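PDB 2RFB: cytochrome P450 from Picrophilus torridus, which probably acts as a heme-thiolate monooxygenase, placing one atom of molecular oxygen in its substrate and drawing electrons from a reduced flavin or flavoprotein. Local coordinates for residues 224-228 / 229-233; 284-287 / 288-292; 195-198 / 199-203; 327-331 / 332-336. One frame throughout, in Å; residues are numbered along the deposited sequence.

Interaction 1: residues 224-228 / 229-233; sequences ETLRY and YSPIQ. With HEM (protoporphyrin IX containing Fe), chain G.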
loop_
_atom_site.group_PDB
_atom_site.type_symbol
_atom_site.label_atom_id
_atom_site.label_comp_id
_atom_site.label_asym_id
_atom_site.label_seq_id
_atom_site.Cartn_x
_atom_site.Cartn_y
_atom_site.Cartn_z
ATOM N N GLU A 224 -3.628 -13.984 -4.579
ATOM C CA GLU A 224 -2.513 -14.898 -4.353
ATOM C C GLU A 224 -1.175 -14.182 -4.555
ATOM O O GLU A 224 -0.163 -14.548 -3.924
ATOM C CB GLU A 224 -2.646 -16.197 -5.161
ATOM C CG GLU A 224 -1.495 -17.193 -4.992
ATOM C CD GLU A 224 -1.479 -17.953 -3.680
ATOM O OE1 GLU A 224 -2.075 -17.505 -2.671
ATOM O OE2 GLU A 224 -0.869 -19.044 -3.643
ATOM N N THR A 225 -1.146 -13.134 -5.385
ATOM C CA THR A 225 0.113 -12.385 -5.478
ATOM C C THR A 225 0.418 -11.697 -4.138
ATOM O O THR A 225 1.582 -11.627 -3.711
ATOM C CB THR A 225 0.120 -11.360 -6.660
ATOM O OG1 THR A 225 -0.211 -12.026 -7.905
ATOM C CG2 THR A 225 1.507 -10.695 -6.781
ATOM N N LEU A 226 -0.618 -11.145 -3.516
ATOM C CA LEU A 226 -0.507 -10.370 -2.258
ATOM C C LEU A 226 0.095 -11.268 -1.213
ATOM O O LEU A 226 1.010 -10.899 -0.461
ATOM C CB LEU A 226 -1.900 -9.853 -1.777
ATOM C CG LEU A 226 -2.297 -8.606 -2.592
ATOM C CD1 LEU A 226 -3.768 -8.359 -2.622
ATOM C CD2 LEU A 226 -1.556 -7.320 -2.189
ATOM N N ARG A 227 -0.411 -12.480 -1.208
ATOM C CA ARG A 227 0.105 -13.481 -0.314
ATOM C C ARG A 227 1.561 -13.862 -0.644
ATOM O O ARG A 227 2.412 -14.043 0.264
ATOM C CB ARG A 227 -0.755 -14.713 -0.464
ATOM C CG ARG A 227 -0.521 -15.686 0.635
ATOM C CD ARG A 227 -0.953 -17.115 0.149
ATOM N NE ARG A 227 0.186 -17.859 0.536
ATOM C CZ ARG A 227 1.049 -18.488 -0.225
ATOM N NH1 ARG A 227 0.870 -18.662 -1.515
ATOM N NH2 ARG A 227 2.082 -19.023 0.408
ATOM N N TYR A 228 1.836 -14.009 -1.933
ATOM C CA TYR A 228 3.009 -14.745 -2.308
ATOM C C TYR A 228 4.234 -13.839 -2.480
ATOM O O TYR A 228 5.336 -14.227 -2.073
ATOM C CB TYR A 228 2.675 -15.550 -3.527
ATOM C CG TYR A 228 3.713 -16.442 -4.126
ATOM C CD1 TYR A 228 3.831 -17.754 -3.724
ATOM C CD2 TYR A 228 4.482 -16.013 -5.221
ATOM C CE1 TYR A 228 4.763 -18.596 -4.276
ATOM C CE2 TYR A 228 5.397 -16.863 -5.838
ATOM C CZ TYR A 228 5.537 -18.165 -5.357
ATOM O OH TYR A 228 6.401 -19.061 -5.980
ATOM N N TYR A 229 4.029 -12.645 -3.048
ATOM C CA TYR A 229 5.068 -11.602 -3.178
ATOM C C TYR A 229 4.535 -10.279 -2.545
ATOM O O TYR A 229 4.151 -9.322 -3.248
ATOM C CB TYR A 229 5.392 -11.422 -4.651
ATOM C CG TYR A 229 6.228 -12.528 -5.248
ATOM C CD1 TYR A 229 6.016 -12.928 -6.550
ATOM C CD2 TYR A 229 7.258 -13.167 -4.523
ATOM C CE1 TYR A 229 6.790 -13.948 -7.157
ATOM C CE2 TYR A 229 8.044 -14.193 -5.115
ATOM C CZ TYR A 229 7.797 -14.560 -6.458
ATOM O OH TYR A 229 8.511 -15.560 -7.138
ATOM N N SER A 230 4.468 -10.262 -1.204
ATOM C CA SER A 230 3.790 -9.201 -0.475
ATOM C C SER A 230 4.537 -7.893 -0.666
ATOM O O SER A 230 5.713 -7.804 -0.364
ATOM C CB SER A 230 3.705 -9.530 1.011
ATOM O OG SER A 230 3.067 -10.774 1.201
ATOM N N PRO A 231 3.852 -6.861 -1.184
ATOM C CA PRO A 231 4.562 -5.576 -1.430
ATOM C C PRO A 231 5.260 -5.049 -0.172
ATOM O O PRO A 231 6.425 -4.550 -0.227
ATOM C CB PRO A 231 3.450 -4.659 -1.929
ATOM C CG PRO A 231 2.500 -5.616 -2.597
ATOM C CD PRO A 231 2.461 -6.825 -1.646
ATOM N N ILE A 232 4.597 -5.210 0.951
ATOM C CA ILE A 232 5.184 -4.847 2.247
ATOM C C ILE A 232 5.599 -6.090 3.022
ATOM O O ILE A 232 4.757 -6.934 3.352
ATOM C CB ILE A 232 4.195 -3.982 3.092
ATOM C CG1 ILE A 232 3.925 -2.666 2.293
ATOM C CG2 ILE A 232 4.784 -3.705 4.521
ATOM C CD1 ILE A 232 3.110 -1.661 3.053
ATOM N N GLN A 233 6.893 -6.194 3.312
ATOM C CA GLN A 233 7.439 -7.400 3.919
ATOM C C GLN A 233 7.360 -7.441 5.422
ATOM O O GLN A 233 7.222 -8.532 6.015
ATOM C CB GLN A 233 8.877 -7.628 3.432
ATOM C CG GLN A 233 8.975 -7.979 1.936
ATOM C CD GLN A 233 8.461 -9.389 1.662
ATOM O OE1 GLN A 233 9.074 -10.380 2.097
ATOM N NE2 GLN A 233 7.324 -9.488 0.971
HETATM C CHA HEM G . -2.487 0.699 5.985
HETATM C CHB HEM G . -0.407 -2.610 2.983
HETATM C CHC HEM G . -2.336 -0.073 -0.810
HETATM C CHD HEM G . -3.783 3.578 2.089
HETATM C C1A HEM G . -1.801 -0.423 5.488
HETATM C C2A HEM G . -1.211 -1.467 6.292
HETATM C C3A HEM G . -0.644 -2.370 5.428
HETATM C C4A HEM G . -0.902 -1.903 4.115
HETATM C CMA HEM G . 0.174 -3.741 5.657
HETATM C CAA HEM G . -1.246 -1.509 7.860
HETATM C CBA HEM G . -0.021 -0.806 8.499
HETATM C CGA HEM G . -0.168 -1.058 9.974
HETATM O O1A HEM G . -1.003 -1.934 10.407
HETATM O O2A HEM G . 0.560 -0.380 10.725
HETATM C C1B HEM G . -0.774 -2.225 1.678
HETATM C C2B HEM G . -0.592 -2.979 0.460
HETATM C C3B HEM G . -1.144 -2.199 -0.527
HETATM C C4B HEM G . -1.662 -1.013 0.041
HETATM C CMB HEM G . 0.124 -4.402 0.438
HETATM C CAB HEM G . -1.344 -2.247 -2.121
HETATM C CBB HEM G . -1.318 -3.447 -2.893
HETATM C C1C HEM G . -3.015 1.142 -0.443
HETATM C C2C HEM G . -3.784 2.152 -1.206
HETATM C C3C HEM G . -4.137 3.134 -0.340
HETATM C C4C HEM G . -3.611 2.819 0.928
HETATM C CMC HEM G . -4.199 2.234 -2.745
HETATM C CAC HEM G . -5.009 4.418 -0.639
HETATM C CBC HEM G . -4.588 5.660 -0.336
HETATM C C1D HEM G . -3.563 3.109 3.426
HETATM C C2D HEM G . -3.863 3.839 4.637
HETATM C C3D HEM G . -3.422 2.921 5.792
HETATM C C4D HEM G . -2.947 1.748 5.178
HETATM C CMD HEM G . -4.452 5.277 4.792
HETATM C CAD HEM G . -3.452 3.089 7.349
HETATM C CBD HEM G . -4.864 2.690 7.833
HETATM C CGD HEM G . -4.969 2.847 9.316
HETATM O O1D HEM G . -3.890 2.978 9.979
HETATM O O2D HEM G . -6.121 2.850 9.844
HETATM N NA HEM G . -1.610 -0.726 4.136
HETATM N NB HEM G . -1.471 -1.014 1.387
HETATM N NC HEM G . -2.963 1.617 0.868
HETATM N ND HEM G . -3.011 1.857 3.788
HETATM FE FE HEM G . -2.477 0.402 2.569
HETATM O O HOH W 1 6.970 -12.466 0.023
#

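Interaction 2: residues 284-287 / 288-292; sequences MHLA and FGIGI. With HEM (protoporphyrin IX containing Fe), chain G.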
loop_
_atom_site.group_PDB
_atom_site.type_symbol
_atom_site.label_atom_id
_atom_site.label_comp_id
_atom_site.label_asym_id
_atom_site.label_seq_id
_atom_site.Cartn_x
_atom_site.Cartn_y
_atom_site.Cartn_z
ATOM N N MET A 284 -7.056 -16.207 4.772
ATOM C CA MET A 284 -6.760 -14.839 4.464
ATOM C C MET A 284 -5.234 -14.624 4.622
ATOM O O MET A 284 -4.628 -15.138 5.555
ATOM C CB MET A 284 -7.521 -13.935 5.438
ATOM C CG MET A 284 -7.240 -12.409 5.291
ATOM S SD MET A 284 -7.606 -11.478 6.854
ATOM C CE MET A 284 -8.838 -12.576 7.511
ATOM N N HIS A 285 -4.637 -13.867 3.704
ATOM C CA HIS A 285 -3.265 -13.474 3.809
ATOM C C HIS A 285 -3.256 -12.191 4.662
ATOM O O HIS A 285 -4.287 -11.556 4.834
ATOM C CB HIS A 285 -2.692 -13.219 2.408
ATOM C CG HIS A 285 -3.205 -11.954 1.791
ATOM N ND1 HIS A 285 -4.194 -11.936 0.818
ATOM C CD2 HIS A 285 -2.910 -10.660 2.057
ATOM C CE1 HIS A 285 -4.521 -10.682 0.552
ATOM N NE2 HIS A 285 -3.727 -9.888 1.258
ATOM N N LEU A 286 -2.079 -11.807 5.150
ATOM C CA LEU A 286 -1.873 -10.607 5.936
ATOM C C LEU A 286 -1.098 -9.501 5.191
ATOM O O LEU A 286 -0.561 -8.609 5.816
ATOM C CB LEU A 286 -1.075 -10.979 7.178
ATOM C CG LEU A 286 -1.666 -12.111 8.017
ATOM C CD1 LEU A 286 -0.802 -12.401 9.221
ATOM C CD2 LEU A 286 -3.082 -11.794 8.417
ATOM N N ALA A 287 -1.016 -9.561 3.868
ATOM C CA ALA A 287 -0.330 -8.529 3.070
ATOM C C ALA A 287 -0.850 -7.121 3.365
ATOM O O ALA A 287 -0.056 -6.166 3.348
ATOM C CB ALA A 287 -0.465 -8.822 1.580
ATOM N N PHE A 288 -2.159 -7.003 3.642
ATOM C CA PHE A 288 -2.805 -5.740 4.022
ATOM C C PHE A 288 -2.888 -5.555 5.584
ATOM O O PHE A 288 -3.574 -4.620 6.091
ATOM C CB PHE A 288 -4.247 -5.687 3.497
ATOM C CG PHE A 288 -4.388 -5.555 1.999
ATOM C CD1 PHE A 288 -3.749 -4.541 1.294
ATOM C CD2 PHE A 288 -5.226 -6.412 1.304
ATOM C CE1 PHE A 288 -3.955 -4.367 -0.065
ATOM C CE2 PHE A 288 -5.437 -6.261 -0.047
ATOM C CZ PHE A 288 -4.802 -5.216 -0.744
ATOM N N GLY A 289 -2.203 -6.409 6.350
ATOM C CA GLY A 289 -2.331 -6.337 7.838
ATOM C C GLY A 289 -3.693 -6.885 8.287
ATOM O O GLY A 289 -4.362 -7.630 7.535
ATOM N N ILE A 290 -4.116 -6.510 9.494
ATOM C CA ILE A 290 -5.402 -6.939 10.021
ATOM C C ILE A 290 -5.683 -6.185 11.334
ATOM O O ILE A 290 -4.761 -5.657 11.966
ATOM C CB ILE A 290 -5.457 -8.483 10.210
ATOM C CG1 ILE A 290 -6.897 -8.939 10.506
ATOM C CG2 ILE A 290 -4.491 -8.953 11.296
ATOM C CD1 ILE A 290 -7.018 -10.422 10.780
ATOM N N GLY A 291 -6.939 -6.128 11.748
ATOM C CA GLY A 291 -7.293 -5.285 12.865
ATOM C C GLY A 291 -7.676 -3.861 12.446
ATOM O O GLY A 291 -8.130 -3.616 11.327
ATOM N N ILE A 292 -7.511 -2.925 13.375
ATOM C CA ILE A 292 -8.091 -1.617 13.254
ATOM C C ILE A 292 -7.286 -0.818 12.258
ATOM O O ILE A 292 -7.787 0.161 11.734
ATOM C CB ILE A 292 -8.170 -0.895 14.618
ATOM C CG1 ILE A 292 -6.745 -0.635 15.177
ATOM C CG2 ILE A 292 -9.110 -1.664 15.585
ATOM C CD1 ILE A 292 -6.698 0.417 16.297
HETATM C CHA HEM G . -2.487 0.699 5.985
HETATM C CHB HEM G . -0.407 -2.610 2.983
HETATM C CHC HEM G . -2.336 -0.073 -0.810
HETATM C CHD HEM G . -3.783 3.578 2.089
HETATM C C1A HEM G . -1.801 -0.423 5.488
HETATM C C2A HEM G . -1.211 -1.467 6.292
HETATM C C3A HEM G . -0.644 -2.370 5.428
HETATM C C4A HEM G . -0.902 -1.903 4.115
HETATM C CMA HEM G . 0.174 -3.741 5.657
HETATM C CAA HEM G . -1.246 -1.509 7.860
HETATM C CBA HEM G . -0.021 -0.806 8.499
HETATM C CGA HEM G . -0.168 -1.058 9.974
HETATM O O1A HEM G . -1.003 -1.934 10.407
HETATM O O2A HEM G . 0.560 -0.380 10.725
HETATM C C1B HEM G . -0.774 -2.225 1.678
HETATM C C2B HEM G . -0.592 -2.979 0.460
HETATM C C3B HEM G . -1.144 -2.199 -0.527
HETATM C C4B HEM G . -1.662 -1.013 0.041
HETATM C CMB HEM G . 0.124 -4.402 0.438
HETATM C CAB HEM G . -1.344 -2.247 -2.121
HETATM C CBB HEM G . -1.318 -3.447 -2.893
HETATM C C1C HEM G . -3.015 1.142 -0.443
HETATM C C2C HEM G . -3.784 2.152 -1.206
HETATM C C3C HEM G . -4.137 3.134 -0.340
HETATM C C4C HEM G . -3.611 2.819 0.928
HETATM C CMC HEM G . -4.199 2.234 -2.745
HETATM C CAC HEM G . -5.009 4.418 -0.639
HETATM C CBC HEM G . -4.588 5.660 -0.336
HETATM C C1D HEM G . -3.563 3.109 3.426
HETATM C C2D HEM G . -3.863 3.839 4.637
HETATM C C3D HEM G . -3.422 2.921 5.792
HETATM C C4D HEM G . -2.947 1.748 5.178
HETATM C CMD HEM G . -4.452 5.277 4.792
HETATM C CAD HEM G . -3.452 3.089 7.349
HETATM C CBD HEM G . -4.864 2.690 7.833
HETATM C CGD HEM G . -4.969 2.847 9.316
HETATM O O1D HEM G . -3.890 2.978 9.979
HETATM O O2D HEM G . -6.121 2.850 9.844
HETATM N NA HEM G . -1.610 -0.726 4.136
HETATM N NB HEM G . -1.471 -1.014 1.387
HETATM N NC HEM G . -2.963 1.617 0.868
HETATM N ND HEM G . -3.011 1.857 3.788
HETATM FE FE HEM G . -2.477 0.402 2.569
HETATM O O HOH W 2 -4.390 -8.508 5.009
#

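Interaction 3: residues 195-198 / 199-203; sequences NLIG and NMIRV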
loop_
_atom_site.group_PDB
_atom_site.type_symbol
_atom_site.label_atom_id
_atom_site.label_comp_id
_atom_site.label_asym_id
_atom_site.label_seq_id
_atom_site.Cartn_x
_atom_site.Cartn_y
_atom_site.Cartn_z
ATOM N N ASN A 195 4.460 -1.664 -6.647
ATOM C CA ASN A 195 5.224 -2.887 -6.360
ATOM C C ASN A 195 4.391 -4.144 -6.697
ATOM O O ASN A 195 4.892 -5.075 -7.281
ATOM C CB ASN A 195 5.782 -2.825 -4.940
ATOM C CG ASN A 195 6.955 -1.824 -4.805
ATOM O OD1 ASN A 195 7.619 -1.439 -5.785
ATOM N ND2 ASN A 195 7.248 -1.439 -3.579
ATOM N N LEU A 196 3.108 -4.123 -6.416
ATOM C CA LEU A 196 2.206 -5.246 -6.717
ATOM C C LEU A 196 2.100 -5.532 -8.199
ATOM O O LEU A 196 2.121 -6.688 -8.637
ATOM C CB LEU A 196 0.799 -4.990 -6.165
ATOM C CG LEU A 196 -0.229 -6.138 -6.303
ATOM C CD1 LEU A 196 0.219 -7.410 -5.545
ATOM C CD2 LEU A 196 -1.607 -5.720 -5.819
ATOM N N ILE A 197 1.966 -4.464 -8.972
ATOM C CA ILE A 197 1.858 -4.599 -10.401
ATOM C C ILE A 197 3.088 -5.318 -10.951
ATOM O O ILE A 197 2.941 -6.271 -11.732
ATOM C CB ILE A 197 1.598 -3.253 -11.098
ATOM C CG1 ILE A 197 0.186 -2.798 -10.786
ATOM C CG2 ILE A 197 1.798 -3.382 -12.624
ATOM C CD1 ILE A 197 -0.094 -1.305 -11.056
ATOM N N GLY A 198 4.280 -4.912 -10.510
ATOM C CA GLY A 198 5.515 -5.581 -10.911
ATOM C C GLY A 198 5.564 -6.990 -10.352
ATOM O O GLY A 198 6.059 -7.894 -11.015
ATOM N N ASN A 199 5.033 -7.218 -9.147
ATOM C CA ASN A 199 5.053 -8.561 -8.630
ATOM C C ASN A 199 4.055 -9.500 -9.372
ATOM O O ASN A 199 4.359 -10.704 -9.537
ATOM C CB ASN A 199 4.800 -8.564 -7.127
ATOM C CG ASN A 199 5.904 -7.833 -6.327
ATOM O OD1 ASN A 199 6.991 -7.535 -6.839
ATOM N ND2 ASN A 199 5.579 -7.478 -5.092
ATOM N N MET A 200 2.915 -8.992 -9.859
ATOM C CA MET A 200 2.039 -9.844 -10.694
ATOM C C MET A 200 2.722 -10.200 -12.016
ATOM O O MET A 200 2.481 -11.285 -12.599
ATOM C CB MET A 200 0.703 -9.194 -11.011
ATOM C CG MET A 200 -0.059 -8.743 -9.730
ATOM S SD MET A 200 -1.759 -8.365 -10.156
ATOM C CE MET A 200 -1.595 -6.794 -10.986
ATOM N N ILE A 201 3.599 -9.308 -12.480
ATOM C CA ILE A 201 4.227 -9.562 -13.776
ATOM C C ILE A 201 5.254 -10.663 -13.500
ATOM O O ILE A 201 5.394 -11.600 -14.273
ATOM C CB ILE A 201 4.832 -8.259 -14.413
ATOM C CG1 ILE A 201 3.707 -7.333 -14.876
ATOM C CG2 ILE A 201 5.801 -8.571 -15.562
ATOM C CD1 ILE A 201 4.130 -5.880 -15.102
ATOM N N ARG A 202 5.923 -10.581 -12.364
ATOM C CA ARG A 202 6.817 -11.643 -11.963
ATOM C C ARG A 202 6.123 -13.030 -11.801
ATOM O O ARG A 202 6.667 -14.078 -12.155
ATOM C CB ARG A 202 7.502 -11.215 -10.679
ATOM C CG ARG A 202 8.450 -12.197 -10.155
ATOM C CD ARG A 202 9.144 -11.644 -8.956
ATOM N NE ARG A 202 10.028 -12.670 -8.389
ATOM C CZ ARG A 202 10.615 -12.567 -7.201
ATOM N NH1 ARG A 202 10.450 -11.483 -6.446
ATOM N NH2 ARG A 202 11.379 -13.537 -6.776
ATOM N N VAL A 203 4.919 -13.074 -11.259
ATOM C CA VAL A 203 4.279 -14.391 -11.172
ATOM C C VAL A 203 4.108 -14.915 -12.598
ATOM O O VAL A 203 4.448 -16.081 -12.883
ATOM C CB VAL A 203 2.909 -14.357 -10.438
ATOM C CG1 VAL A 203 2.167 -15.712 -10.619
ATOM C CG2 VAL A 203 3.088 -13.964 -8.986
#

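Interaction 4: residues 327-331 / 332-336; sequences RLLDN and KMVLG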
loop_
_atom_site.group_PDB
_atom_site.type_symbol
_atom_site.label_atom_id
_atom_site.label_comp_id
_atom_site.label_asym_id
_atom_site.label_seq_id
_atom_site.Cartn_x
_atom_site.Cartn_y
_atom_site.Cartn_z
ATOM N N ARG A 327 15.776 -5.077 -12.245
ATOM C CA ARG A 327 16.398 -5.255 -10.966
ATOM C C ARG A 327 15.339 -5.106 -9.949
ATOM O O ARG A 327 14.439 -4.307 -10.122
ATOM C CB ARG A 327 17.458 -4.198 -10.665
ATOM C CG ARG A 327 18.721 -4.255 -11.475
ATOM C CD ARG A 327 19.455 -5.620 -11.419
ATOM N NE ARG A 327 19.400 -6.226 -12.741
ATOM C CZ ARG A 327 20.423 -6.435 -13.554
ATOM N NH1 ARG A 327 21.670 -6.160 -13.192
ATOM N NH2 ARG A 327 20.174 -6.957 -14.738
ATOM N N LEU A 328 15.474 -5.887 -8.881
ATOM C CA LEU A 328 14.630 -5.770 -7.747
ATOM C C LEU A 328 15.055 -4.580 -6.961
ATOM O O LEU A 328 16.190 -4.220 -6.986
ATOM C CB LEU A 328 14.733 -7.047 -6.908
ATOM C CG LEU A 328 14.038 -8.275 -7.519
ATOM C CD1 LEU A 328 14.243 -9.425 -6.536
ATOM C CD2 LEU A 328 12.503 -8.061 -7.856
ATOM N N LEU A 329 14.122 -3.960 -6.275
ATOM C CA LEU A 329 14.427 -2.932 -5.309
ATOM C C LEU A 329 15.378 -3.494 -4.242
ATOM O O LEU A 329 15.352 -4.700 -3.934
ATOM C CB LEU A 329 13.131 -2.450 -4.661
ATOM C CG LEU A 329 12.239 -1.557 -5.531
ATOM C CD1 LEU A 329 10.828 -1.533 -4.944
ATOM C CD2 LEU A 329 12.846 -0.070 -5.726
ATOM N N ASP A 330 16.197 -2.614 -3.678
ATOM C CA ASP A 330 17.131 -2.988 -2.617
ATOM C C ASP A 330 16.561 -3.013 -1.178
ATOM O O ASP A 330 17.111 -3.719 -0.319
ATOM C CB ASP A 330 18.403 -2.130 -2.712
ATOM C CG ASP A 330 18.222 -0.891 -3.650
ATOM O OD1 ASP A 330 17.050 -0.575 -4.097
ATOM O OD2 ASP A 330 19.271 -0.240 -3.940
ATOM N N ASN A 331 15.480 -2.283 -0.906
ATOM C CA ASN A 331 14.993 -2.118 0.457
ATOM C C ASN A 331 14.336 -3.415 1.023
ATOM O O ASN A 331 13.425 -3.976 0.407
ATOM C CB ASN A 331 14.043 -0.919 0.476
ATOM C CG ASN A 331 13.422 -0.639 1.874
ATOM O OD1 ASN A 331 12.596 0.269 2.013
ATOM N ND2 ASN A 331 13.804 -1.414 2.891
ATOM N N LYS A 332 14.766 -3.890 2.190
ATOM C CA LYS A 332 14.232 -5.169 2.684
ATOM C C LYS A 332 12.794 -5.102 3.203
ATOM O O LYS A 332 12.090 -6.094 3.285
ATOM C CB LYS A 332 15.176 -5.827 3.673
ATOM C CG LYS A 332 15.306 -5.101 5.014
ATOM C CD LYS A 332 16.609 -5.535 5.793
ATOM C CE LYS A 332 16.352 -5.566 7.360
ATOM N NZ LYS A 332 15.339 -6.629 7.872
ATOM N N MET A 333 12.336 -3.906 3.493
ATOM C CA MET A 333 11.004 -3.720 3.998
ATOM C C MET A 333 9.900 -3.912 2.923
ATOM O O MET A 333 8.749 -4.123 3.268
ATOM C CB MET A 333 10.899 -2.346 4.618
ATOM C CG MET A 333 9.523 -2.068 5.204
ATOM S SD MET A 333 9.567 -0.540 6.235
ATOM C CE MET A 333 7.741 -0.254 6.208
ATOM N N VAL A 334 10.244 -3.846 1.643
ATOM C CA VAL A 334 9.207 -3.910 0.585
ATOM C C VAL A 334 9.698 -4.895 -0.473
ATOM O O VAL A 334 10.857 -5.316 -0.425
ATOM C CB VAL A 334 8.928 -2.528 -0.061
ATOM C CG1 VAL A 334 8.582 -1.477 0.999
ATOM C CG2 VAL A 334 10.121 -2.080 -0.919
ATOM N N LEU A 335 8.849 -5.261 -1.419
ATOM C CA LEU A 335 9.276 -6.183 -2.433
ATOM C C LEU A 335 8.727 -5.784 -3.801
ATOM O O LEU A 335 7.497 -5.742 -4.021
ATOM C CB LEU A 335 8.857 -7.607 -2.047
ATOM C CG LEU A 335 9.071 -8.726 -3.090
ATOM C CD1 LEU A 335 10.557 -8.900 -3.461
ATOM C CD2 LEU A 335 8.472 -10.058 -2.646
ATOM N N GLY A 336 9.618 -5.494 -4.741
ATOM C CA GLY A 336 9.190 -4.999 -6.024
ATOM C C GLY A 336 10.373 -4.687 -6.885
ATOM O O GLY A 336 11.547 -4.847 -6.460
#

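Interaction 1: residues 224-228 / 229-233
Y229 closes the last turn of helix 218-228, its N donating to T225 O at 2.7 Å (N-H...O angle 161°), and is the first residue to leave helical backbone angles. One residue on, a side chain takes over the backbone's work: S230 OG donates to L226 O at 2.6 Å, approaching almost in line with the carbonyl, while N265 ND2 also bonds that hydroxyl. Y228 and Y229 form an edge-to-face pair, ring planes at 62° and centroids 4.6 Å apart. Y228 has CG anti to its backbone N (chi1 -179°), which brings its CD2/CE2 edge over the Y229 ring; Y228 CE2 comes within 3.4 Å of Y229 CZ. R202 adds a cation-pi contact to Y229, whose OH bonds E206. Were Y229 reduced to an alanine, the edge of Y228 would probably lose its facing ring and E206 its hydroxyl partner. Toward the heme, L226 CD2 packs on P231 CD (4.1 Å) and on HEM CBB (3.9 Å), and I232 CD1 reaches HEM CHB at 3.6 Å. E224 and R227, the ends of the P450 Glu-x-x-Arg motif, form a salt bridge, R281 shares the same carboxylate, and R227 NH2 bonds P274 O. The chemistry divides: paired charges tie the helix to the segment around R281, the S230 hydroxyl takes up a carbonyl at the helix end, and aliphatic L226, P231 and I232 make the nearest approaches to the porphyrin.

Interaction 2: residues 284-287 / 288-292
G289 and L286 are joined by the one hydrogen bond that links 284-287 directly to 288-292: G289 N donates to L286 O at 2.8 Å, closing a type I beta turn. The N-H...O angle is 158°, yet the donor stands well above the carbonyl plane. G289 leaves the turn with positive phi, which suits a glycine. A water beside the bend ties the chain a second time, donating to G289 O at 2.7 Å and to H285 O at 3.1 Å, with a weak bond from F288 N.

Apolar contacts spread from I290. Its CG1 lies anti to the backbone N (chi1 -169°), carrying CD1 to M284 SD at 4.1 Å, while the other branch, CG2, meets L286 CD2 at 4.3 Å. The aromatic pair is looser: the rings of H285 and F288 sit obliquely, neither stacked nor edge-to-face.

Against the heme, F288 presents an edge. Its CD1 lies 3.6 Å from HEM C2B and its CE1 3.6 Å from HEM C3B, and A287 O approaches the methyl HEM CMA at 3.4 Å. F288, G291 and C295 fit the Phe-x-x-Gly-x-x-x-Cys signature of P450s, in which C295 is the axial ligand of the iron; F288 touches that cysteine and shares a backbone hydrogen bond with it.

Around the loop, helix 18-26 packs on L286 and I290, helix 218-228 meets H285 and F288 through L226, and helix 298-315 offers A298 and R302 to F288.

Interaction 3: residues 195-198 / 199-203
Helix 175-206, the long helix that crosses the P450 fold beside the heme, runs unbroken through N195 to V203. Successive i to i+4 backbone bonds carry it, the shortest of them from M200 N to L196 O at 2.7 Å. On the apolar side, L196 CG meets M200 CG at 4.3 Å. The M200 chain bends at its sulfur (chi3 -75°), turning CE back until it lies 4.4 Å from I197 CG1. I197 also sends its CG2 branch to I201 CD1, 4.2 Å away. These residues face helix 298-315, while L196 itself touches the heme.

The other side is polar. N199 holds CG beside its own backbone N (chi1 -64°), which sets the flat face of the amide against N195 O, 3.1 Å from N199 CG; this is packing and not a hydrogen bond. The amide is used elsewhere, since ND2 bonds both L335 O and Y229 O. A leucine in place of N199 would probably leave those two loop carbonyls without their shared donor. R202 stretches out to a salt bridge with E206. One helix thus spends its hydrocarbon on neighbouring helices and its amide on fixing two loops.

Interaction 4: residues 327-331 / 332-336
L329 and G336 are bound by a short, nearly straight backbone hydrogen bond, L329 N to G336 O at 2.7 Å with an N-H...O angle of 170°. Farther out, V334 N reaches N331 O at 3.4 Å, a weak bond across the type I beta turn that reverses the chain between N331 and V334. A CA-H...O contact supports the first bond, with L328 CA 3.5 Å from G336 O.

Aliphatic groups pack around that same carbonyl. L328 CD2 comes to 3.6 Å from G336 O, and L329 CD1 to 3.7 Å from G336 C, close against a backbone that bears no side chain. The apolar pair proper is L329 with V334: L329 CG lies beside its backbone N (chi1 -74°), which lets CD1 continue to V334 CG2 at 4.1 Å, across the mouth of the loop. Near the tip, the side chains of N331 and M333 run alongside each other.

Neighbours fix the returning arm. M333 and L335 make backbone hydrogen bonds with Q233 and P231, and helix 175-206 lies under L329 and V334 through E191. The side chain of M333, which touches F234, comes to about 8 Å from the heme at the nearest atoms. A reversed chain pinned at its base and turned over two residues has the character of a beta hairpin, consistent with the C-terminal hairpin that overhangs the distal heme pocket in P450s.

Interactions 1, 2 and 3 are buried and interaction 4 lies at the surface, a contrast matched by their chemistry. Interactions 1 and 2 both meet the porphyrin, as does L196 of interaction 3, and touch each other, L226 packing on H285, A287 and F288; the first joins a helix end to a loop, the second is all loop and holds its bend partly through water. Interaction 3, regular helix, relies on repeated backbone bonds and hydrocarbon. Interaction 4, with little to bury, depends on one strong bond at its base and a weak one at its turn. Interactions 1, 3 and 4 converge at N199, whereas interactions 2 and 4 stay about 9 Å apart at their nearest atoms.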